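Local structure of N-alpha-acetyltransferase 35, NatC auxiliary subunit (Saccharomyces cerevisiae, 6YGA) at residues B[173-178]-B[403-408]; B[587-592]-B[598-603]; B[645-650]-B[673-678]. The protein serves as the auxiliary subunit of the yeast NatC N-terminal acetyltransferase, which acetylates the N-terminal methionine of the L-A virus Gag protein, and supports viral propagation. One frame throughout, in Å; residues are numbered along the deposited sequence.

Interaction 1 of 3, residues B[173-178]-B[403-408]; sequences EEEDLN and SQNTCR. With EDO (1,2-ethanediol), chain X.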
loop_
_atom_site.group_PDB
_atom_site.type_symbol
_atom_site.label_atom_id
_atom_site.label_comp_id
_atom_site.label_asym_id
_atom_site.label_seq_id
_atom_site.Cartn_x
_atom_site.Cartn_y
_atom_site.Cartn_z
ATOM N N GLU B 173 -1.909 -3.506 7.875
ATOM C CA GLU B 173 -0.709 -3.861 8.617
ATOM C C GLU B 173 0.403 -4.304 7.672
ATOM O O GLU B 173 0.155 -4.884 6.611
ATOM C CB GLU B 173 -1.016 -4.975 9.617
ATOM C CG GLU B 173 -1.503 -6.264 8.967
ATOM C CD GLU B 173 -1.919 -7.316 9.978
ATOM O OE1 GLU B 173 -2.807 -7.029 10.808
ATOM O OE2 GLU B 173 -1.355 -8.430 9.942
ATOM N N GLU B 174 1.644 -4.025 8.076
ATOM C CA GLU B 174 2.840 -4.397 7.315
ATOM C C GLU B 174 2.791 -3.868 5.882
ATOM O O GLU B 174 3.290 -4.503 4.951
ATOM C CB GLU B 174 3.057 -5.913 7.326
ATOM C CG GLU B 174 4.500 -6.338 7.087
ATOM C CD GLU B 174 4.667 -7.841 7.111
ATOM O OE1 GLU B 174 4.707 -8.417 8.219
ATOM O OE2 GLU B 174 4.738 -8.447 6.022
ATOM N N GLU B 175 2.178 -2.705 5.696
ATOM C CA GLU B 175 2.181 -2.023 4.408
ATOM C C GLU B 175 2.292 -0.531 4.675
ATOM O O GLU B 175 3.245 0.122 4.237
ATOM C CB GLU B 175 0.919 -2.360 3.604
ATOM C CG GLU B 175 0.814 -1.651 2.255
ATOM C CD GLU B 175 -0.501 -1.928 1.539
ATOM O OE1 GLU B 175 -1.304 -2.733 2.052
ATOM O OE2 GLU B 175 -0.732 -1.337 0.463
ATOM N N ASP B 176 1.328 0.007 5.421
ATOM C CA ASP B 176 1.404 1.389 5.871
ATOM C C ASP B 176 2.231 1.523 7.139
ATOM O O ASP B 176 2.834 2.577 7.375
ATOM C CB ASP B 176 -0.001 1.934 6.109
ATOM C CG ASP B 176 -0.864 1.847 4.877
ATOM O OD1 ASP B 176 -0.430 2.348 3.819
ATOM O OD2 ASP B 176 -1.963 1.262 4.960
ATOM N N LEU B 177 2.277 0.473 7.956
ATOM C CA LEU B 177 2.932 0.539 9.254
ATOM C C LEU B 177 3.228 -0.873 9.737
ATOM O O LEU B 177 2.327 -1.715 9.792
ATOM C CB LEU B 177 2.051 1.282 10.259
ATOM C CG LEU B 177 2.596 1.500 11.668
ATOM C CD1 LEU B 177 4.077 1.816 11.634
ATOM C CD2 LEU B 177 1.827 2.632 12.314
ATOM N N ASN B 178 4.489 -1.120 10.087
ATOM C CA ASN B 178 4.934 -2.412 10.592
ATOM C C ASN B 178 4.843 -2.421 12.112
ATOM O O ASN B 178 5.314 -1.490 12.776
ATOM C CB ASN B 178 6.370 -2.696 10.147
ATOM C CG ASN B 178 6.944 -3.965 10.764
ATOM O OD1 ASN B 178 7.417 -3.956 11.902
ATOM N ND2 ASN B 178 6.925 -5.057 10.006
ATOM N N SER B 403 -8.272 8.149 3.376
ATOM C CA SER B 403 -7.018 8.202 4.112
ATOM C C SER B 403 -6.152 6.966 3.896
ATOM O O SER B 403 -5.211 6.743 4.664
ATOM C CB SER B 403 -7.287 8.399 5.605
ATOM O OG SER B 403 -7.725 7.193 6.193
ATOM N N GLN B 404 -6.444 6.162 2.876
ATOM C CA GLN B 404 -5.584 5.039 2.545
ATOM C C GLN B 404 -4.375 5.527 1.750
ATOM O O GLN B 404 -4.327 6.670 1.287
ATOM C CB GLN B 404 -6.360 3.983 1.756
ATOM C CG GLN B 404 -7.591 3.454 2.478
ATOM C CD GLN B 404 -7.261 2.909 3.854
ATOM O OE1 GLN B 404 -6.307 2.149 4.020
ATOM N NE2 GLN B 404 -8.042 3.309 4.852
ATOM N N ASN B 405 -3.382 4.652 1.593
ATOM C CA ASN B 405 -2.230 5.034 0.791
ATOM C C ASN B 405 -2.621 5.119 -0.685
ATOM O O ASN B 405 -3.726 4.746 -1.089
ATOM C CB ASN B 405 -1.061 4.066 1.000
ATOM C CG ASN B 405 -1.353 2.658 0.507
ATOM O OD1 ASN B 405 -1.464 2.415 -0.697
ATOM N ND2 ASN B 405 -1.443 1.715 1.437
ATOM N N THR B 406 -1.685 5.617 -1.496
ATOM C CA THR B 406 -1.999 5.973 -2.877
ATOM C C THR B 406 -2.381 4.767 -3.731
ATOM O O THR B 406 -3.073 4.937 -4.740
ATOM C CB THR B 406 -0.820 6.722 -3.508
ATOM O OG1 THR B 406 -1.223 7.271 -4.769
ATOM C CG2 THR B 406 0.364 5.789 -3.723
ATOM N N CYS B 407 -1.964 3.560 -3.349
ATOM C CA CYS B 407 -2.372 2.354 -4.058
ATOM C C CYS B 407 -3.687 1.795 -3.524
ATOM O O CYS B 407 -4.585 1.466 -4.305
ATOM C CB CYS B 407 -1.275 1.292 -3.969
ATOM S SG CYS B 407 0.226 1.708 -4.873
ATOM N N ARG B 408 -3.813 1.679 -2.198
ATOM C CA ARG B 408 -5.051 1.172 -1.616
ATOM C C ARG B 408 -6.222 2.104 -1.894
ATOM O O ARG B 408 -7.374 1.656 -1.933
ATOM C CB ARG B 408 -4.887 0.974 -0.109
ATOM C CG ARG B 408 -3.917 -0.126 0.277
ATOM C CD ARG B 408 -4.501 -1.499 0.008
ATOM N NE ARG B 408 -3.619 -2.567 0.467
ATOM C CZ ARG B 408 -3.994 -3.834 0.602
ATOM N NH1 ARG B 408 -5.240 -4.191 0.318
ATOM N NH2 ARG B 408 -3.127 -4.744 1.028
HETATM C C1 EDO X . -8.723 -2.449 -0.306
HETATM O O1 EDO X . -7.859 -3.440 -0.878
HETATM C C2 EDO X . -8.040 -1.088 -0.362
HETATM O O2 EDO X . -8.876 -0.087 0.232
HETATM O O HOH W 1 -3.578 2.676 3.538
#

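Interaction 2 of 3, residues B[587-592]-B[598-603]; sequences LRFKPF and PELPEY. With EDO (1,2-ethanediol), chain C.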
loop_
_atom_site.group_PDB
_atom_site.type_symbol
_atom_site.label_atom_id
_atom_site.label_comp_id
_atom_site.label_asym_id
_atom_site.label_seq_id
_atom_site.Cartn_x
_atom_site.Cartn_y
_atom_site.Cartn_z
ATOM N N LEU B 587 -10.504 -7.415 -20.208
ATOM C CA LEU B 587 -9.880 -7.518 -18.894
ATOM C C LEU B 587 -9.662 -6.143 -18.277
ATOM O O LEU B 587 -9.839 -5.964 -17.066
ATOM C CB LEU B 587 -8.555 -8.269 -19.009
ATOM C CG LEU B 587 -7.742 -8.409 -17.721
ATOM C CD1 LEU B 587 -8.460 -9.316 -16.732
ATOM C CD2 LEU B 587 -6.338 -8.923 -18.012
ATOM N N ARG B 588 -9.268 -5.160 -19.092
ATOM C CA ARG B 588 -8.997 -3.826 -18.563
ATOM C C ARG B 588 -10.263 -3.187 -18.011
ATOM O O ARG B 588 -10.225 -2.501 -16.982
ATOM C CB ARG B 588 -8.369 -2.949 -19.653
ATOM C CG ARG B 588 -8.358 -1.456 -19.345
ATOM C CD ARG B 588 -7.513 -1.141 -18.126
ATOM N NE ARG B 588 -6.104 -1.444 -18.348
ATOM C CZ ARG B 588 -5.251 -1.763 -17.380
ATOM N NH1 ARG B 588 -5.671 -1.828 -16.123
ATOM N NH2 ARG B 588 -3.983 -2.023 -17.669
ATOM N N PHE B 589 -11.400 -3.423 -18.666
ATOM C CA PHE B 589 -12.670 -2.821 -18.291
ATOM C C PHE B 589 -13.551 -3.759 -17.474
ATOM O O PHE B 589 -14.732 -3.461 -17.262
ATOM C CB PHE B 589 -13.404 -2.348 -19.546
ATOM C CG PHE B 589 -12.736 -1.188 -20.229
ATOM C CD1 PHE B 589 -11.751 -1.395 -21.182
ATOM C CD2 PHE B 589 -13.082 0.113 -19.902
ATOM C CE1 PHE B 589 -11.132 -0.326 -21.805
ATOM C CE2 PHE B 589 -12.470 1.187 -20.518
ATOM C CZ PHE B 589 -11.493 0.969 -21.472
ATOM N N LYS B 590 -13.002 -4.881 -17.014
ATOM C CA LYS B 590 -13.736 -5.777 -16.123
ATOM C C LYS B 590 -14.359 -5.082 -14.912
ATOM O O LYS B 590 -15.497 -5.436 -14.563
ATOM C CB LYS B 590 -12.804 -6.916 -15.681
ATOM C CG LYS B 590 -13.446 -7.993 -14.814
ATOM C CD LYS B 590 -12.433 -9.095 -14.521
ATOM C CE LYS B 590 -13.051 -10.260 -13.772
ATOM N NZ LYS B 590 -13.463 -9.896 -12.387
ATOM N N PRO B 591 -13.713 -4.118 -14.239
ATOM C CA PRO B 591 -14.376 -3.489 -13.079
ATOM C C PRO B 591 -15.695 -2.803 -13.403
ATOM O O PRO B 591 -16.532 -2.649 -12.505
ATOM C CB PRO B 591 -13.337 -2.473 -12.589
ATOM C CG PRO B 591 -12.047 -3.023 -13.021
ATOM C CD PRO B 591 -12.309 -3.675 -14.348
ATOM N N PHE B 592 -15.908 -2.374 -14.642
ATOM C CA PHE B 592 -17.127 -1.670 -15.012
ATOM C C PHE B 592 -18.128 -2.577 -15.713
ATOM O O PHE B 592 -19.148 -2.093 -16.211
ATOM C CB PHE B 592 -16.791 -0.472 -15.903
ATOM C CG PHE B 592 -15.523 0.246 -15.510
ATOM C CD1 PHE B 592 -15.526 1.197 -14.501
ATOM C CD2 PHE B 592 -14.326 -0.026 -16.159
ATOM C CE1 PHE B 592 -14.361 1.860 -14.144
ATOM C CE2 PHE B 592 -13.157 0.632 -15.806
ATOM C CZ PHE B 592 -13.175 1.576 -14.798
ATOM N N PRO B 598 -24.071 4.092 -16.315
ATOM C CA PRO B 598 -24.131 3.987 -17.778
ATOM C C PRO B 598 -23.503 2.691 -18.286
ATOM O O PRO B 598 -22.506 2.244 -17.721
ATOM C CB PRO B 598 -23.325 5.208 -18.260
ATOM C CG PRO B 598 -22.821 5.904 -17.017
ATOM C CD PRO B 598 -22.954 4.943 -15.881
ATOM N N GLU B 599 -24.076 2.104 -19.334
ATOM C CA GLU B 599 -23.577 0.830 -19.833
ATOM C C GLU B 599 -22.143 0.963 -20.332
ATOM O O GLU B 599 -21.753 1.984 -20.905
ATOM C CB GLU B 599 -24.473 0.312 -20.959
ATOM C CG GLU B 599 -24.634 1.287 -22.114
ATOM C CD GLU B 599 -25.190 0.629 -23.359
ATOM O OE1 GLU B 599 -25.509 -0.577 -23.303
ATOM O OE2 GLU B 599 -25.306 1.315 -24.397
ATOM N N LEU B 600 -21.359 -0.073 -20.103
ATOM C CA LEU B 600 -20.020 -0.135 -20.662
ATOM C C LEU B 600 -20.113 -0.272 -22.175
ATOM O O LEU B 600 -20.727 -1.231 -22.661
ATOM C CB LEU B 600 -19.255 -1.310 -20.066
ATOM C CG LEU B 600 -17.925 -1.671 -20.727
ATOM C CD1 LEU B 600 -16.931 -0.529 -20.601
ATOM C CD2 LEU B 600 -17.367 -2.951 -20.118
ATOM N N PRO B 601 -19.546 0.650 -22.952
ATOM C CA PRO B 601 -19.596 0.509 -24.411
ATOM C C PRO B 601 -18.921 -0.774 -24.869
ATOM O O PRO B 601 -17.925 -1.221 -24.295
ATOM C CB PRO B 601 -18.845 1.747 -24.914
ATOM C CG PRO B 601 -18.972 2.736 -23.804
ATOM C CD PRO B 601 -18.929 1.923 -22.541
ATOM N N GLU B 602 -19.486 -1.369 -25.916
ATOM C CA GLU B 602 -18.954 -2.604 -26.469
ATOM C C GLU B 602 -17.590 -2.366 -27.111
ATOM O O GLU B 602 -17.218 -1.241 -27.457
ATOM C CB GLU B 602 -19.921 -3.189 -27.500
ATOM C CG GLU B 602 -21.194 -3.778 -26.908
ATOM C CD GLU B 602 -20.951 -5.091 -26.182
ATOM O OE1 GLU B 602 -19.938 -5.759 -26.479
ATOM O OE2 GLU B 602 -21.773 -5.456 -25.315
ATOM N N TYR B 603 -16.844 -3.460 -27.270
ATOM C CA TYR B 603 -15.530 -3.390 -27.899
ATOM C C TYR B 603 -15.604 -2.718 -29.266
ATOM O O TYR B 603 -14.737 -1.909 -29.618
ATOM C CB TYR B 603 -14.950 -4.801 -28.005
ATOM C CG TYR B 603 -13.647 -4.912 -28.756
ATOM C CD1 TYR B 603 -12.433 -4.690 -28.119
ATOM C CD2 TYR B 603 -13.628 -5.271 -30.096
ATOM C CE1 TYR B 603 -11.237 -4.807 -28.803
ATOM C CE2 TYR B 603 -12.442 -5.388 -30.788
ATOM C CZ TYR B 603 -11.250 -5.157 -30.138
ATOM O OH TYR B 603 -10.071 -5.277 -30.836
HETATM C C1 EDO C . -8.643 -2.310 -14.165
HETATM O O1 EDO C . -8.068 -1.176 -14.823
HETATM C C2 EDO C . -8.180 -2.364 -12.713
HETATM O O2 EDO C . -6.765 -2.579 -12.658
#

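Interaction 3 of 3, residues B[645-650]-B[673-678]; sequences DEIMQG and EYYCKL. With EDO (1,2-ethanediol), chain D.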
loop_
_atom_site.group_PDB
_atom_site.type_symbol
_atom_site.label_atom_id
_atom_site.label_comp_id
_atom_site.label_asym_id
_atom_site.label_seq_id
_atom_site.Cartn_x
_atom_site.Cartn_y
_atom_site.Cartn_z
ATOM N N ASP B 645 -9.303 29.067 -13.581
ATOM C CA ASP B 645 -9.132 30.374 -12.956
ATOM C C ASP B 645 -10.406 30.817 -12.246
ATOM O O ASP B 645 -10.356 31.305 -11.112
ATOM C CB ASP B 645 -8.708 31.406 -14.000
ATOM C CG ASP B 645 -7.234 31.323 -14.334
ATOM O OD1 ASP B 645 -6.533 30.518 -13.690
ATOM O OD2 ASP B 645 -6.778 32.058 -15.233
ATOM N N GLU B 646 -11.563 30.651 -12.902
ATOM C CA GLU B 646 -12.834 31.015 -12.281
ATOM C C GLU B 646 -13.068 30.228 -10.997
ATOM O O GLU B 646 -13.536 30.781 -9.996
ATOM C CB GLU B 646 -13.988 30.786 -13.262
ATOM C CG GLU B 646 -13.962 31.669 -14.503
ATOM C CD GLU B 646 -15.164 31.447 -15.406
ATOM O OE1 GLU B 646 -16.306 31.533 -14.908
ATOM O OE2 GLU B 646 -14.965 31.181 -16.609
ATOM N N ILE B 647 -12.749 28.933 -11.009
ATOM C CA ILE B 647 -12.898 28.125 -9.804
ATOM C C ILE B 647 -11.959 28.621 -8.712
ATOM O O ILE B 647 -12.335 28.686 -7.534
ATOM C CB ILE B 647 -12.668 26.637 -10.128
ATOM C CG1 ILE B 647 -13.757 26.129 -11.078
ATOM C CG2 ILE B 647 -12.633 25.800 -8.851
ATOM C CD1 ILE B 647 -13.682 24.639 -11.364
HETATM N N MSE B 648 -10.738 28.999 -9.080
HETATM C CA MSE B 648 -9.767 29.469 -8.098
HETATM C C MSE B 648 -10.216 30.792 -7.474
HETATM O O MSE B 648 -10.073 30.986 -6.268
HETATM C CB MSE B 648 -8.375 29.600 -8.731
HETATM C CG MSE B 648 -7.770 28.258 -9.157
HETATM SE SE MSE B 648 -5.947 28.354 -9.871
HETATM C CE MSE B 648 -4.981 28.720 -8.216
ATOM N N GLN B 649 -10.779 31.690 -8.288
ATOM C CA GLN B 649 -11.358 32.915 -7.741
ATOM C C GLN B 649 -12.480 32.596 -6.759
ATOM O O GLN B 649 -12.568 33.195 -5.681
ATOM C CB GLN B 649 -11.880 33.812 -8.866
ATOM C CG GLN B 649 -10.892 34.089 -9.989
ATOM C CD GLN B 649 -9.650 34.826 -9.529
ATOM O OE1 GLN B 649 -9.630 35.434 -8.459
ATOM N NE2 GLN B 649 -8.604 34.775 -10.345
ATOM N N GLY B 650 -13.351 31.650 -7.122
ATOM C CA GLY B 650 -14.441 31.286 -6.232
ATOM C C GLY B 650 -13.949 30.709 -4.921
ATOM O O GLY B 650 -14.502 31.000 -3.857
ATOM N N GLU B 673 -3.753 24.731 -4.542
ATOM C CA GLU B 673 -2.551 24.060 -5.021
ATOM C C GLU B 673 -2.896 22.994 -6.053
ATOM O O GLU B 673 -2.170 22.811 -7.036
ATOM C CB GLU B 673 -1.796 23.455 -3.837
ATOM C CG GLU B 673 -0.538 22.686 -4.202
ATOM C CD GLU B 673 0.153 22.092 -2.985
ATOM O OE1 GLU B 673 -0.171 22.508 -1.852
ATOM O OE2 GLU B 673 1.015 21.204 -3.163
ATOM N N TYR B 674 -4.012 22.293 -5.852
ATOM C CA TYR B 674 -4.450 21.291 -6.819
ATOM C C TYR B 674 -4.765 21.922 -8.172
ATOM O O TYR B 674 -4.253 21.482 -9.208
ATOM C CB TYR B 674 -5.669 20.547 -6.276
ATOM C CG TYR B 674 -6.416 19.761 -7.326
ATOM C CD1 TYR B 674 -5.901 18.570 -7.821
ATOM C CD2 TYR B 674 -7.634 20.205 -7.822
ATOM C CE1 TYR B 674 -6.572 17.845 -8.780
ATOM C CE2 TYR B 674 -8.317 19.484 -8.784
ATOM C CZ TYR B 674 -7.778 18.303 -9.257
ATOM O OH TYR B 674 -8.446 17.574 -10.212
ATOM N N TYR B 675 -5.614 22.953 -8.187
ATOM C CA TYR B 675 -5.988 23.567 -9.458
ATOM C C TYR B 675 -4.804 24.262 -10.115
ATOM O O TYR B 675 -4.730 24.325 -11.347
ATOM C CB TYR B 675 -7.147 24.544 -9.259
ATOM C CG TYR B 675 -8.477 23.846 -9.119
ATOM C CD1 TYR B 675 -9.134 23.338 -10.233
ATOM C CD2 TYR B 675 -9.069 23.678 -7.875
ATOM C CE1 TYR B 675 -10.351 22.688 -10.110
ATOM C CE2 TYR B 675 -10.284 23.032 -7.743
ATOM C CZ TYR B 675 -10.919 22.539 -8.862
ATOM O OH TYR B 675 -12.128 21.894 -8.732
ATOM N N CYS B 676 -3.868 24.776 -9.316
ATOM C CA CYS B 676 -2.624 25.287 -9.880
ATOM C C CYS B 676 -1.872 24.184 -10.616
ATOM O O CYS B 676 -1.394 24.384 -11.739
ATOM C CB CYS B 676 -1.757 25.892 -8.777
ATOM S SG CYS B 676 -0.188 26.547 -9.370
ATOM N N LYS B 677 -1.767 23.005 -9.998
ATOM C CA LYS B 677 -1.136 21.873 -10.668
ATOM C C LYS B 677 -1.935 21.441 -11.890
ATOM O O LYS B 677 -1.359 21.042 -12.908
ATOM C CB LYS B 677 -0.978 20.704 -9.695
ATOM C CG LYS B 677 0.004 20.968 -8.571
ATOM C CD LYS B 677 0.161 19.759 -7.667
ATOM C CE LYS B 677 1.350 19.934 -6.734
ATOM N NZ LYS B 677 1.478 18.810 -5.771
ATOM N N LEU B 678 -3.264 21.516 -11.810
ATOM C CA LEU B 678 -4.077 21.162 -12.966
ATOM C C LEU B 678 -3.858 22.147 -14.107
ATOM O O LEU B 678 -3.818 21.754 -15.279
ATOM C CB LEU B 678 -5.551 21.100 -12.568
ATOM C CG LEU B 678 -6.490 20.361 -13.520
ATOM C CD1 LEU B 678 -6.036 18.923 -13.729
ATOM C CD2 LEU B 678 -7.898 20.404 -12.961
HETATM C C1 EDO D . -3.212 31.808 -16.488
HETATM O O1 EDO D . -4.037 31.988 -15.331
HETATM C C2 EDO D . -1.837 32.415 -16.234
HETATM O O2 EDO D . -1.171 31.698 -15.188
#

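Interaction 1 of 3, residues B[173-178]-B[403-408]
Glu-175 and Arg-408 form the ionic part of this contact, a salt bridge in which the arginine grips the carboxylate side-on. Arg-408 NE lies 2.8 Å from Glu-175 OE1 and also donates to OE2, while NH2 reaches OE1 as a second donor. NE approaches each oxygen on its syn lone pair, with OE2 close to the guanidinium plane and OE1 tilted from it; the two flat groups stand 43° apart. The glutamate reaches across because its chain is extended, with CG anti to the backbone N (chi1 178°). On the far edge of the guanidinium, NH1 of Arg-408 donates to O1 of an ethanediol, probably from the crystallisation liquor, at 3.0 Å.

The uncharged amide of Asn-405 supplies a second set of hydrogen bonds. Its ND2 lies 2.7 Å from Asp-176 OD1, on the syn lone pair, and makes a weak bond of 3.3 Å to Glu-175 OE2, thus joining the two acidic side chains. The other end of the amide caps helix 406-429: OD1 accepts from Cys-407 N in the carbonyl plane and from Arg-408 N above it. CG sits between the backbone N and the carbonyl carbon (chi1 65°), which holds the amide with OD1 facing the first turn of the helix and ND2 facing Asp-176 and Glu-175. A water adds a bridge, donating to Asp-176 OD2 at 2.6 Å and to Gln-404 OE1 while accepting from Asn-405 N.

Arg-340 of helix 337-347 forms a salt bridge with Asp-176 OD1, and Phe-172 makes a cation-pi contact with Arg-408. Phe-142 of the N-alpha-acetyltransferase 30 chain packs on Glu-175, Asp-176 and Asn-405. The contact thus joins the loop between helices 142-167 and 193-209 to the N-terminal end of helix 406-429, beside the catalytic partner subunit.

Interaction 2 of 3, residues B[587-592]-B[598-603]
A single side chain, Leu-600, carries the whole contact between 587-592 and 598-603, and no hydrogen bond crosses it. Its two methyls divide the work at Phe-589: Leu-600 CD1 comes to 4.0 Å from Phe-589 CD2, obliquely to the ring, while Leu-600 CD2 rests 3.9 Å from Phe-589 O. Both methyls also approach Phe-589 CB, and the two side chains cross at about a right angle. Leu-600 CG is anti to the backbone N (chi1 169°), which sends the fork toward Phe-589. Separately, the course of the backbone sets Leu-600 CB 3.9 Å from Phe-592 O.

The contact closes the connection between helices 581-588 and 603-613, within the region assigned to NAA35-like TPR repeats. Phe-589 is the first residue to leave the earlier helix, and a short 3-10 turn follows, where Phe-592 N donates to Phe-589 O at 3.1 Å. Glu-602 occupies the N-cap position of the next helix.

Around this apolar junction, Phe-589 meets Tyr-471 edge-to-face and also touches the ring of Phe-606. Arg-588 NH1 donates to O1 of an ethanediol at 2.8 Å, and its NH2 donates to Arg-137 O of the N-alpha-acetyltransferase 30 chain.

Interaction 3 of 3, residues B[645-650]-B[673-678]
Helical segments 645-650 and 673-678 run nearly antiparallel, at 167° between their directions, with axes 10.1 Å apart and the closest CA atoms, those of Met-648 and Tyr-675, separated by 7.1 Å. At that spacing the contact is made almost entirely by side chains, and no hydrogen bond links the segments.

The Tyr-675 ring is the main surface met by helix 645-650. Ile-647 places its CG2 methyl over one face as a CH-pi contact, 3.9 Å from the ring centroid and 21° off the normal. The methyl is displaced toward the phenol end, coming within 3.7 Å of CZ, and Ile-647 CD1 reaches CE1 and OH more distantly. This follows from the isoleucine rotamer, in which CG2 is anti to the backbone N and CG1 is anti to the carbonyl carbon. Across the ring, CD2 of the adjacent Tyr-674 lies over the centre of the opposite face, so the Tyr-675 ring is sandwiched between an aliphatic branch and a neighbour in its own helix.

Met-648, present as selenomethionine, passes alongside Tyr-675 nearer the backbone, the two side chains pointing in opposite directions. Its CG lies 3.8 Å from Tyr-675 CB. A bend about the CG-SE bond (chi3 72°) brings Met-648 CE to 4.3 Å from Cys-676 CB at the margin of the contact.

The hydroxyl of Tyr-675 is hydrogen-bonded to that of Tyr-540 on helix 511-564, linking the polar end of the ring to a third helix. Ile-647 packs on Tyr-540 and Ile-547 of the same helix. Asp-645 forms a salt bridge with Lys-679, one turn beyond Tyr-675. Helices 619-653 and 668-701 therefore pair as an antiparallel hairpin against helix 511-564.

How the interactions relate
From the N terminus, the chain passes first through 173-178 and travels 225 residues, a little over half of them helical, before 403-408 closes interaction 1, tying the Mak10 family region to the start of a helix in the TPR-like region. Interaction 2 then closes the five-residue loop 593-597 within the connection between helices 581-588 and 603-613, and interaction 3 closes the longer connection between helices 619-653 and 668-701. The three follow in series, with neither nesting nor crossing. Their centres lie 28 to 32 Å apart and none touches another. Interaction 1 is thus the long-range tie, whereas interactions 2 and 3 join successive helices; N-alpha-acetyltransferase 30 borders interactions 1 and 2 but not interaction 3.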